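Local coordinates for extracellular solute-binding protein, family 1 (PDB 3QUF) that probably binds a solute outside the cell and delivers it to a membrane transporter, as other family 1 solute-binding proteins do, at residues 250-258 / 268-279; 180-188 / 380-391. All blocks are in the same frame, centred on the assembly; numbering follows the deposited sequence.

Contact 1 of 2, residues 250-258 / 268-279; sequences VKQEFVSGN and DLPDLQKSDIDF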
loop_
_atom_site.group_PDB
_atom_site.type_symbol
_atom_site.label_atom_id
_atom_site.label_comp_id
_atom_site.label_asym_id
_atom_site.label_seq_id
_atom_site.Cartn_x
_atom_site.Cartn_y
_atom_site.Cartn_z
ATOM N N VAL A 250 -3.299 -19.711 -3.712
ATOM C CA VAL A 250 -4.136 -19.004 -4.657
ATOM C C VAL A 250 -3.433 -18.902 -6.013
ATOM O O VAL A 250 -4.035 -19.194 -7.052
ATOM C CB VAL A 250 -4.552 -17.625 -4.109
ATOM C CG1 VAL A 250 -5.237 -16.783 -5.162
ATOM C CG2 VAL A 250 -5.493 -17.834 -2.923
ATOM N N LYS A 251 -2.167 -18.539 -5.979
ATOM C CA LYS A 251 -1.392 -18.347 -7.202
ATOM C C LYS A 251 -1.285 -19.655 -7.983
ATOM O O LYS A 251 -1.414 -19.676 -9.199
ATOM C CB LYS A 251 -0.012 -17.778 -6.910
ATOM C CG LYS A 251 0.834 -17.567 -8.190
ATOM C CD LYS A 251 1.962 -16.568 -8.045
ATOM C CE LYS A 251 3.130 -17.110 -7.284
ATOM N NZ LYS A 251 4.266 -16.113 -7.295
ATOM N N GLN A 252 -1.079 -20.747 -7.259
ATOM C CA GLN A 252 -1.032 -22.072 -7.864
ATOM C C GLN A 252 -2.338 -22.417 -8.568
ATOM O O GLN A 252 -2.307 -22.937 -9.667
ATOM C CB GLN A 252 -0.676 -23.100 -6.797
ATOM C CG GLN A 252 0.813 -23.171 -6.552
ATOM C CD GLN A 252 1.527 -24.037 -7.613
ATOM O OE1 GLN A 252 0.890 -24.802 -8.333
ATOM N NE2 GLN A 252 2.844 -23.884 -7.721
ATOM N N GLU A 253 -3.490 -22.113 -7.965
ATOM C CA GLU A 253 -4.760 -22.347 -8.651
ATOM C C GLU A 253 -4.899 -21.519 -9.933
ATOM O O GLU A 253 -5.468 -21.976 -10.917
ATOM C CB GLU A 253 -5.951 -22.071 -7.729
ATOM C CG GLU A 253 -6.135 -23.096 -6.623
ATOM C CD GLU A 253 -6.286 -24.483 -7.173
ATOM O OE1 GLU A 253 -7.301 -24.724 -7.864
ATOM O OE2 GLU A 253 -5.375 -25.315 -6.952
ATOM N N PHE A 254 -4.405 -20.280 -9.907
ATOM C CA PHE A 254 -4.468 -19.422 -11.093
ATOM C C PHE A 254 -3.608 -19.987 -12.255
ATOM O O PHE A 254 -4.089 -20.159 -13.378
ATOM C CB PHE A 254 -4.060 -17.999 -10.720
ATOM C CG PHE A 254 -4.340 -16.994 -11.781
ATOM C CD1 PHE A 254 -5.622 -16.504 -11.969
ATOM C CD2 PHE A 254 -3.326 -16.552 -12.608
ATOM C CE1 PHE A 254 -5.896 -15.573 -12.955
ATOM C CE2 PHE A 254 -3.582 -15.631 -13.602
ATOM C CZ PHE A 254 -4.855 -15.127 -13.767
ATOM N N VAL A 255 -2.347 -20.258 -11.949
ATOM C CA VAL A 255 -1.393 -20.805 -12.906
ATOM C C VAL A 255 -1.850 -22.175 -13.483
ATOM O O VAL A 255 -1.598 -22.492 -14.658
ATOM C CB VAL A 255 0.031 -20.821 -12.254
ATOM C CG1 VAL A 255 0.969 -21.676 -13.014
ATOM C CG2 VAL A 255 0.568 -19.389 -12.187
ATOM N N SER A 256 -2.610 -22.944 -12.699
ATOM C CA SER A 256 -3.150 -24.224 -13.154
ATOM C C SER A 256 -4.383 -24.121 -14.060
ATOM O O SER A 256 -4.863 -25.138 -14.569
ATOM C CB SER A 256 -3.502 -25.099 -11.945
ATOM O OG SER A 256 -2.352 -25.351 -11.170
ATOM N N GLY A 257 -4.911 -22.914 -14.253
ATOM C CA GLY A 257 -6.045 -22.716 -15.143
ATOM C C GLY A 257 -7.369 -22.970 -14.481
ATOM O O GLY A 257 -8.386 -23.106 -15.161
ATOM N N ASN A 258 -7.380 -23.009 -13.146
ATOM C CA ASN A 258 -8.581 -23.353 -12.405
ATOM C C ASN A 258 -9.319 -22.153 -11.836
ATOM O O ASN A 258 -10.407 -22.327 -11.304
ATOM C CB ASN A 258 -8.243 -24.291 -11.244
ATOM C CG ASN A 258 -7.789 -25.629 -11.703
ATOM O OD1 ASN A 258 -8.162 -26.078 -12.787
ATOM N ND2 ASN A 258 -6.971 -26.289 -10.884
ATOM N N ASP A 268 4.265 -10.804 -8.919
ATOM C CA ASP A 268 3.875 -12.070 -9.548
ATOM C C ASP A 268 3.972 -12.105 -11.074
ATOM O O ASP A 268 3.652 -13.105 -11.684
ATOM C CB ASP A 268 2.448 -12.440 -9.160
ATOM C CG ASP A 268 2.354 -13.030 -7.761
ATOM O OD1 ASP A 268 3.390 -13.484 -7.229
ATOM O OD2 ASP A 268 1.226 -13.084 -7.216
ATOM N N LEU A 269 4.387 -11.014 -11.705
ATOM C CA LEU A 269 4.354 -10.978 -13.172
ATOM C C LEU A 269 5.260 -12.018 -13.805
ATOM O O LEU A 269 4.886 -12.617 -14.798
ATOM C CB LEU A 269 4.758 -9.617 -13.700
ATOM C CG LEU A 269 3.590 -8.667 -13.818
ATOM C CD1 LEU A 269 4.163 -7.268 -14.029
ATOM C CD2 LEU A 269 2.692 -9.114 -14.988
ATOM N N PRO A 270 6.447 -12.222 -13.244
ATOM C CA PRO A 270 7.347 -13.202 -13.864
ATOM C C PRO A 270 6.768 -14.611 -13.895
ATOM O O PRO A 270 6.832 -15.298 -14.919
ATOM C CB PRO A 270 8.574 -13.150 -12.965
ATOM C CG PRO A 270 8.609 -11.793 -12.473
ATOM C CD PRO A 270 7.160 -11.412 -12.242
ATOM N N ASP A 271 6.157 -15.025 -12.785
ATOM C CA ASP A 271 5.482 -16.326 -12.739
ATOM C C ASP A 271 4.264 -16.391 -13.670
ATOM O O ASP A 271 4.016 -17.424 -14.301
ATOM C CB ASP A 271 5.094 -16.701 -11.301
ATOM C CG ASP A 271 6.316 -16.996 -10.396
ATOM O OD1 ASP A 271 7.380 -17.403 -10.905
ATOM O OD2 ASP A 271 6.195 -16.816 -9.157
ATOM N N LEU A 272 3.510 -15.298 -13.790
ATOM C CA LEU A 272 2.330 -15.315 -14.641
ATOM C C LEU A 272 2.719 -15.344 -16.122
ATOM O O LEU A 272 2.054 -15.968 -16.943
ATOM C CB LEU A 272 1.417 -14.126 -14.325
ATOM C CG LEU A 272 0.760 -14.154 -12.928
ATOM C CD1 LEU A 272 -0.426 -13.209 -12.910
ATOM C CD2 LEU A 272 0.316 -15.539 -12.448
ATOM N N GLN A 273 3.797 -14.650 -16.452
ATOM C CA GLN A 273 4.261 -14.620 -17.834
ATOM C C GLN A 273 4.827 -15.970 -18.256
ATOM O O GLN A 273 4.591 -16.406 -19.371
ATOM C CB GLN A 273 5.268 -13.484 -18.023
ATOM C CG GLN A 273 4.556 -12.153 -18.234
ATOM C CD GLN A 273 5.477 -11.002 -18.571
ATOM O OE1 GLN A 273 6.697 -11.108 -18.487
ATOM N NE2 GLN A 273 4.880 -9.874 -18.958
ATOM N N LYS A 274 5.538 -16.626 -17.342
ATOM C CA LYS A 274 6.009 -18.016 -17.535
ATOM C C LYS A 274 4.892 -19.028 -17.764
ATOM O O LYS A 274 5.091 -20.032 -18.446
ATOM C CB LYS A 274 6.818 -18.477 -16.311
ATOM C CG LYS A 274 8.295 -18.103 -16.327
ATOM C CD LYS A 274 9.114 -18.959 -17.301
ATOM C CE LYS A 274 9.303 -20.416 -16.837
ATOM N NZ LYS A 274 10.429 -21.139 -17.529
ATOM N N SER A 275 3.738 -18.789 -17.151
ATOM C CA SER A 275 2.637 -19.729 -17.155
ATOM C C SER A 275 1.979 -19.767 -18.524
ATOM O O SER A 275 2.298 -18.963 -19.395
ATOM C CB SER A 275 1.591 -19.341 -16.077
ATOM O OG SER A 275 0.775 -18.282 -16.540
ATOM N N ASP A 276 1.043 -20.697 -18.678
ATOM C CA ASP A 276 0.233 -20.843 -19.879
ATOM C C ASP A 276 -0.994 -19.938 -19.887
ATOM O O ASP A 276 -1.819 -20.039 -20.802
ATOM C CB ASP A 276 -0.305 -22.283 -19.967
ATOM C CG ASP A 276 0.761 -23.297 -20.243
ATOM O OD1 ASP A 276 1.922 -22.887 -20.496
ATOM O OD2 ASP A 276 0.422 -24.517 -20.221
ATOM N N ILE A 277 -1.158 -19.099 -18.866
ATOM C CA ILE A 277 -2.384 -18.324 -18.753
ATOM C C ILE A 277 -2.349 -17.040 -19.591
ATOM O O ILE A 277 -1.429 -16.236 -19.481
ATOM C CB ILE A 277 -2.691 -17.912 -17.290
ATOM C CG1 ILE A 277 -2.608 -19.124 -16.347
ATOM C CG2 ILE A 277 -4.081 -17.233 -17.230
ATOM C CD1 ILE A 277 -3.488 -20.303 -16.747
ATOM N N ASP A 278 -3.378 -16.864 -20.412
ATOM C CA ASP A 278 -3.627 -15.594 -21.069
ATOM C C ASP A 278 -4.342 -14.708 -20.033
ATOM O O ASP A 278 -5.540 -14.815 -19.865
ATOM C CB ASP A 278 -4.512 -15.792 -22.298
ATOM C CG ASP A 278 -4.649 -14.524 -23.149
ATOM O OD1 ASP A 278 -3.926 -13.544 -22.879
ATOM O OD2 ASP A 278 -5.492 -14.530 -24.092
ATOM N N PHE A 279 -3.581 -13.886 -19.350
ATOM C CA PHE A 279 -4.121 -13.079 -18.224
ATOM C C PHE A 279 -4.216 -11.582 -18.533
ATOM O O PHE A 279 -3.421 -11.044 -19.285
ATOM C CB PHE A 279 -3.282 -13.308 -16.961
ATOM C CG PHE A 279 -1.920 -12.636 -16.981
ATOM C CD1 PHE A 279 -0.827 -13.265 -17.567
ATOM C CD2 PHE A 279 -1.735 -11.379 -16.429
ATOM C CE1 PHE A 279 0.422 -12.637 -17.589
ATOM C CE2 PHE A 279 -0.492 -10.746 -16.444
ATOM C CZ PHE A 279 0.591 -11.386 -17.028
HETATM O O HOH W 1 0.589 -22.620 -16.534
#
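Helix 250-255 and the short helix 269-274 pack side by side, Lys-251 facing Asp-268 at one end and Val-255 facing Ser-275 at the other. Their axes run nearly parallel, 26° apart, and approach to 10.8 Å. Strand 259-264 lies between them in sequence, so the two helices and the strand form a helix-strand-helix (alpha-beta-alpha) unit of the solute-binding protein fold. Helix 250-255 closes in a Schellman motif, with Gly-257 at positive phi.

At the charged end Lys-251 joins both carboxylates in a salt-bridge network. NZ lies 2.8 Å from Asp-268 OD1, which it meets from above the carboxylate plane. NZ lies equally near Asp-271 OD2, which takes the bond on its anti lone pair, the side away from the other oxygen. The lysine chain is bent at chi3 (76°), which turns its ammonium group to the two carboxylates. Asp-268 also accepts from Ser-264 through OD2.

The apolar part centres on Phe-254. Its ring reaches across to the second segment because chi1 (-169°) sets CG opposite the backbone N. Leu-272 CD2 touches ring atom CD2 of Phe-254 at 3.8 Å. Phe-279 CB meets the ring at its edge, 4.0 Å from Phe-254 CZ. Leu-272 CD2 also touches Val-255 CG2, and Ser-275 CB rests against both methyls of Val-255. Strand 135-144 meets this cluster through Phe-142 and Asn-144.

Ile-277 lays its CD1 on the end of helix 250-255, 3.4 Å from Phe-254 O and close to Gly-257 CA. The turn carrying Ile-277 is an ST turn: Ser-275 OG accepts from Ile-277 N and donates to Leu-272 O. A water completes the join, donating to Val-255 O at 2.9 Å and accepting from Asp-276 N.

Contact 2 of 2, residues 180-188 / 380-391; sequences EDFNTQIAG and STEGIAQQQKIV
Gln-387 reaches from helix 380-391 into the loop 180-188 and carries most of the polar contact. Its amide spans three backbone groups. NE2 donates to Phe-182 O and, at 3.0 Å, to Gln-185 O; both oxygens lie in or near the amide plane. OE1 accepts from Ala-187 N at 2.9 Å, with an N-H...O angle of 162°. CG sits between the backbone N and the carbonyl carbon (chi1 77°), and the extended chain beyond it carries the amide into the loop. With an alanine here, Gln-185 O and Ala-187 N would probably lose these mates, Phe-182 O would keep the Gln-388 bond alone of the two, and the loop is likely to be freer to shift. Gln-388 NE2 also donates to Phe-182 O, 3.1 Å away. The two glutamines grip this oxygen from opposite faces of its carbonyl plane.

Two waters extend the polar contact. One links Gln-388 NE2 to Asn-183 O. The other joins Ile-186 N to Ser-380 OG, which also bonds to Trp-372.

The apolar contacts flank the amides. Ile-186 CD1 presses on Gly-383 CA at 3.5 Å, where a side chain on the helix would clash. Ile-384 lays CD1 along the backbone of Thr-184 and Gln-185. Val-391 CG2 touches Phe-182 CE2 at 3.9 Å.

The loop leads from strand 176-178 into helix 188-199, with Ala-187 at the N-cap position. The contact thus ties the chain leading into helix 188-199 to helix 376-391. Helix 223-234 adjoins it through Trp-229, which meets Ala-187 and Val-391, while helix 397-408 packs against helix 376-391 at Glu-382, Gln-386 and Ile-390.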
loop_
_atom_site.group_PDB
_atom_site.type_symbol
_atom_site.label_atom_id
_atom_site.label_comp_id
_atom_site.label_asym_id
_atom_site.label_seq_id
_atom_site.Cartn_x
_atom_site.Cartn_y
_atom_site.Cartn_z
ATOM N N GLU A 180 -9.000 -15.722 -2.504
ATOM C CA GLU A 180 -8.170 -14.686 -1.909
ATOM C C GLU A 180 -7.501 -15.128 -0.625
ATOM O O GLU A 180 -8.035 -15.948 0.096
ATOM C CB GLU A 180 -9.019 -13.476 -1.652
ATOM C CG GLU A 180 -8.239 -12.227 -1.329
ATOM C CD GLU A 180 -9.094 -10.958 -1.463
ATOM O OE1 GLU A 180 -10.327 -11.036 -1.284
ATOM O OE2 GLU A 180 -8.512 -9.915 -1.732
ATOM N N ASP A 181 -6.308 -14.617 -0.406
ATOM C CA ASP A 181 -5.573 -14.834 0.836
ATOM C C ASP A 181 -6.169 -13.906 1.928
ATOM O O ASP A 181 -5.977 -12.724 1.858
ATOM C CB ASP A 181 -4.097 -14.516 0.597
ATOM C CG ASP A 181 -3.243 -14.624 1.852
ATOM O OD1 ASP A 181 -3.553 -15.467 2.747
ATOM O OD2 ASP A 181 -2.248 -13.859 1.934
ATOM N N PHE A 182 -6.955 -14.469 2.852
ATOM C CA PHE A 182 -7.513 -13.734 4.015
ATOM C C PHE A 182 -6.670 -13.861 5.318
ATOM O O PHE A 182 -7.105 -13.382 6.367
ATOM C CB PHE A 182 -8.919 -14.239 4.342
ATOM C CG PHE A 182 -9.853 -14.218 3.194
ATOM C CD1 PHE A 182 -9.951 -13.090 2.392
ATOM C CD2 PHE A 182 -10.662 -15.296 2.929
ATOM C CE1 PHE A 182 -10.831 -13.059 1.315
ATOM C CE2 PHE A 182 -11.546 -15.281 1.854
ATOM C CZ PHE A 182 -11.630 -14.164 1.049
ATOM N N ASN A 183 -5.488 -14.476 5.242
ATOM C CA ASN A 183 -4.761 -14.954 6.442
ATOM C C ASN A 183 -3.814 -13.976 7.053
ATOM O O ASN A 183 -3.650 -13.958 8.266
ATOM C CB ASN A 183 -3.901 -16.188 6.092
ATOM C CG ASN A 183 -4.718 -17.397 5.852
ATOM O OD1 ASN A 183 -5.938 -17.382 6.052
ATOM N ND2 ASN A 183 -4.066 -18.474 5.428
ATOM N N THR A 184 -3.167 -13.190 6.191
ATOM C CA THR A 184 -1.997 -12.391 6.530
ATOM C C THR A 184 -2.269 -10.894 6.573
ATOM O O THR A 184 -1.492 -10.133 7.138
ATOM C CB THR A 184 -0.927 -12.569 5.450
ATOM O OG1 THR A 184 -1.548 -12.448 4.159
ATOM C CG2 THR A 184 -0.262 -13.937 5.584
ATOM N N GLN A 185 -3.359 -10.473 5.943
ATOM C CA GLN A 185 -3.689 -9.070 5.884
ATOM C C GLN A 185 -5.160 -8.888 5.580
ATOM O O GLN A 185 -5.849 -9.838 5.172
ATOM C CB GLN A 185 -2.837 -8.386 4.810
ATOM C CG GLN A 185 -3.020 -9.020 3.466
ATOM C CD GLN A 185 -2.157 -8.411 2.373
ATOM O OE1 GLN A 185 -1.374 -7.482 2.605
ATOM N NE2 GLN A 185 -2.309 -8.932 1.175
ATOM N N ILE A 186 -5.629 -7.669 5.767
ATOM C CA ILE A 186 -6.979 -7.280 5.345
ATOM C C ILE A 186 -7.068 -7.644 3.855
ATOM O O ILE A 186 -6.120 -7.408 3.102
ATOM C CB ILE A 186 -7.157 -5.769 5.561
ATOM C CG1 ILE A 186 -7.013 -5.476 7.067
ATOM C CG2 ILE A 186 -8.485 -5.265 5.041
ATOM C CD1 ILE A 186 -8.071 -6.123 7.874
ATOM N N ALA A 187 -8.214 -8.182 3.430
ATOM C CA ALA A 187 -8.401 -8.603 2.052
ATOM C C ALA A 187 -8.217 -7.444 1.088
ATOM O O ALA A 187 -8.797 -6.365 1.263
ATOM C CB ALA A 187 -9.803 -9.229 1.841
ATOM N N GLY A 188 -7.430 -7.682 0.053
ATOM C CA GLY A 188 -7.224 -6.675 -0.989
ATOM C C GLY A 188 -8.512 -6.314 -1.738
ATOM O O GLY A 188 -8.733 -5.160 -2.085
ATOM N N SER A 380 -5.142 -4.944 12.285
ATOM C CA SER A 380 -5.114 -5.891 11.164
ATOM C C SER A 380 -5.569 -7.270 11.635
ATOM O O SER A 380 -6.344 -7.920 10.952
ATOM C CB SER A 380 -3.747 -5.955 10.496
ATOM O OG SER A 380 -3.547 -4.833 9.642
ATOM N N THR A 381 -5.090 -7.704 12.791
ATOM C CA THR A 381 -5.484 -8.993 13.341
ATOM C C THR A 381 -6.996 -9.070 13.532
ATOM O O THR A 381 -7.622 -10.065 13.196
ATOM C CB THR A 381 -4.785 -9.247 14.699
ATOM O OG1 THR A 381 -3.377 -9.329 14.474
ATOM C CG2 THR A 381 -5.300 -10.535 15.351
ATOM N N GLU A 382 -7.591 -8.012 14.099
ATOM C CA GLU A 382 -9.034 -8.008 14.310
ATOM C C GLU A 382 -9.775 -8.015 12.962
ATOM O O GLU A 382 -10.777 -8.739 12.793
ATOM C CB GLU A 382 -9.459 -6.791 15.158
ATOM C CG GLU A 382 -10.925 -6.799 15.595
ATOM C CD GLU A 382 -11.356 -8.010 16.454
ATOM O OE1 GLU A 382 -10.500 -8.707 17.043
ATOM O OE2 GLU A 382 -12.580 -8.251 16.575
ATOM N N GLY A 383 -9.286 -7.240 12.005
ATOM C CA GLY A 383 -9.923 -7.165 10.701
ATOM C C GLY A 383 -9.853 -8.487 9.956
ATOM O O GLY A 383 -10.816 -8.883 9.305
ATOM N N ILE A 384 -8.701 -9.168 10.069
ATOM C CA ILE A 384 -8.535 -10.512 9.496
ATOM C C ILE A 384 -9.530 -11.473 10.120
ATOM O O ILE A 384 -10.234 -12.215 9.411
ATOM C CB ILE A 384 -7.082 -11.035 9.662
ATOM C CG1 ILE A 384 -6.105 -10.218 8.818
ATOM C CG2 ILE A 384 -7.007 -12.537 9.303
ATOM C CD1 ILE A 384 -4.583 -10.411 9.219
ATOM N N ALA A 385 -9.624 -11.479 11.452
ATOM C CA ALA A 385 -10.588 -12.341 12.144
ATOM C C ALA A 385 -12.019 -12.076 11.677
ATOM O O ALA A 385 -12.747 -13.008 11.355
ATOM C CB ALA A 385 -10.452 -12.147 13.670
ATOM N N GLN A 386 -12.399 -10.803 11.543
ATOM C CA GLN A 386 -13.773 -10.478 11.175
ATOM C C GLN A 386 -14.058 -10.845 9.726
ATOM O O GLN A 386 -15.142 -11.355 9.416
ATOM C CB GLN A 386 -14.076 -8.994 11.396
ATOM C CG GLN A 386 -13.950 -8.516 12.841
ATOM C CD GLN A 386 -14.728 -9.351 13.798
ATOM O OE1 GLN A 386 -15.897 -9.636 13.576
ATOM N NE2 GLN A 386 -14.099 -9.748 14.879
ATOM N N GLN A 387 -13.100 -10.610 8.821
ATOM C CA GLN A 387 -13.375 -10.867 7.414
ATOM C C GLN A 387 -13.581 -12.364 7.187
ATOM O O GLN A 387 -14.449 -12.795 6.397
ATOM C CB GLN A 387 -12.292 -10.280 6.512
ATOM C CG GLN A 387 -11.026 -11.033 6.431
ATOM C CD GLN A 387 -9.903 -10.190 5.797
ATOM O OE1 GLN A 387 -10.113 -9.031 5.425
ATOM N NE2 GLN A 387 -8.693 -10.780 5.707
ATOM N N GLN A 388 -12.784 -13.177 7.887
ATOM C CA GLN A 388 -12.948 -14.615 7.786
ATOM C C GLN A 388 -14.347 -15.063 8.294
ATOM O O GLN A 388 -15.019 -15.888 7.662
ATOM C CB GLN A 388 -11.813 -15.330 8.518
ATOM C CG GLN A 388 -10.420 -15.190 7.907
ATOM C CD GLN A 388 -9.318 -15.733 8.806
ATOM O OE1 GLN A 388 -9.610 -16.329 9.833
ATOM N NE2 GLN A 388 -8.059 -15.542 8.428
ATOM N N LYS A 389 -14.803 -14.492 9.409
ATOM C CA LYS A 389 -16.133 -14.812 9.944
ATOM C C LYS A 389 -17.254 -14.380 8.998
ATOM O O LYS A 389 -18.276 -15.036 8.899
ATOM C CB LYS A 389 -16.347 -14.165 11.310
ATOM C CG LYS A 389 -15.469 -14.767 12.365
ATOM C CD LYS A 389 -15.623 -14.111 13.771
ATOM C CE LYS A 389 -14.382 -14.415 14.622
ATOM N NZ LYS A 389 -14.219 -13.588 15.871
ATOM N N ILE A 390 -17.070 -13.257 8.307
ATOM C CA ILE A 390 -18.071 -12.840 7.313
ATOM C C ILE A 390 -18.138 -13.849 6.189
ATOM O O ILE A 390 -19.246 -14.274 5.791
ATOM C CB ILE A 390 -17.774 -11.481 6.698
ATOM C CG1 ILE A 390 -18.020 -10.367 7.695
ATOM C CG2 ILE A 390 -18.617 -11.272 5.387
ATOM C CD1 ILE A 390 -17.410 -9.057 7.267
ATOM N N VAL A 391 -16.978 -14.261 5.678
ATOM C CA VAL A 391 -16.944 -15.181 4.531
ATOM C C VAL A 391 -17.625 -16.492 4.919
ATOM O O VAL A 391 -18.405 -17.051 4.133
ATOM C CB VAL A 391 -15.522 -15.429 4.028
ATOM C CG1 VAL A 391 -15.502 -16.544 2.966
ATOM C CG2 VAL A 391 -14.949 -14.127 3.434
HETATM O O HOH W 2 -5.495 -15.867 9.793
HETATM O O HOH W 3 -3.596 -5.531 6.806
#

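Overall arrangement
Both contacts are partly buried, but contact 1 lies farther from the chain centre, about 23 Å against 16 Å. Their centres are about 24 Å apart. Contact 1 is local in sequence: it pairs two helices separated by one strand. Contact 2 brings together segments 192 residues apart, and the whole of contact 1 falls between them in the chain. The chemistry differs too. Contact 1 has a charged end and an aromatic and aliphatic centre, whereas contact 2 relies on neutral amides bonded to loop backbone. The two meet where Val-250 CG2 packs on the peptide between Glu-180 and Asp-181. Strand 259-264 touches both, through Met-262 and Arg-263.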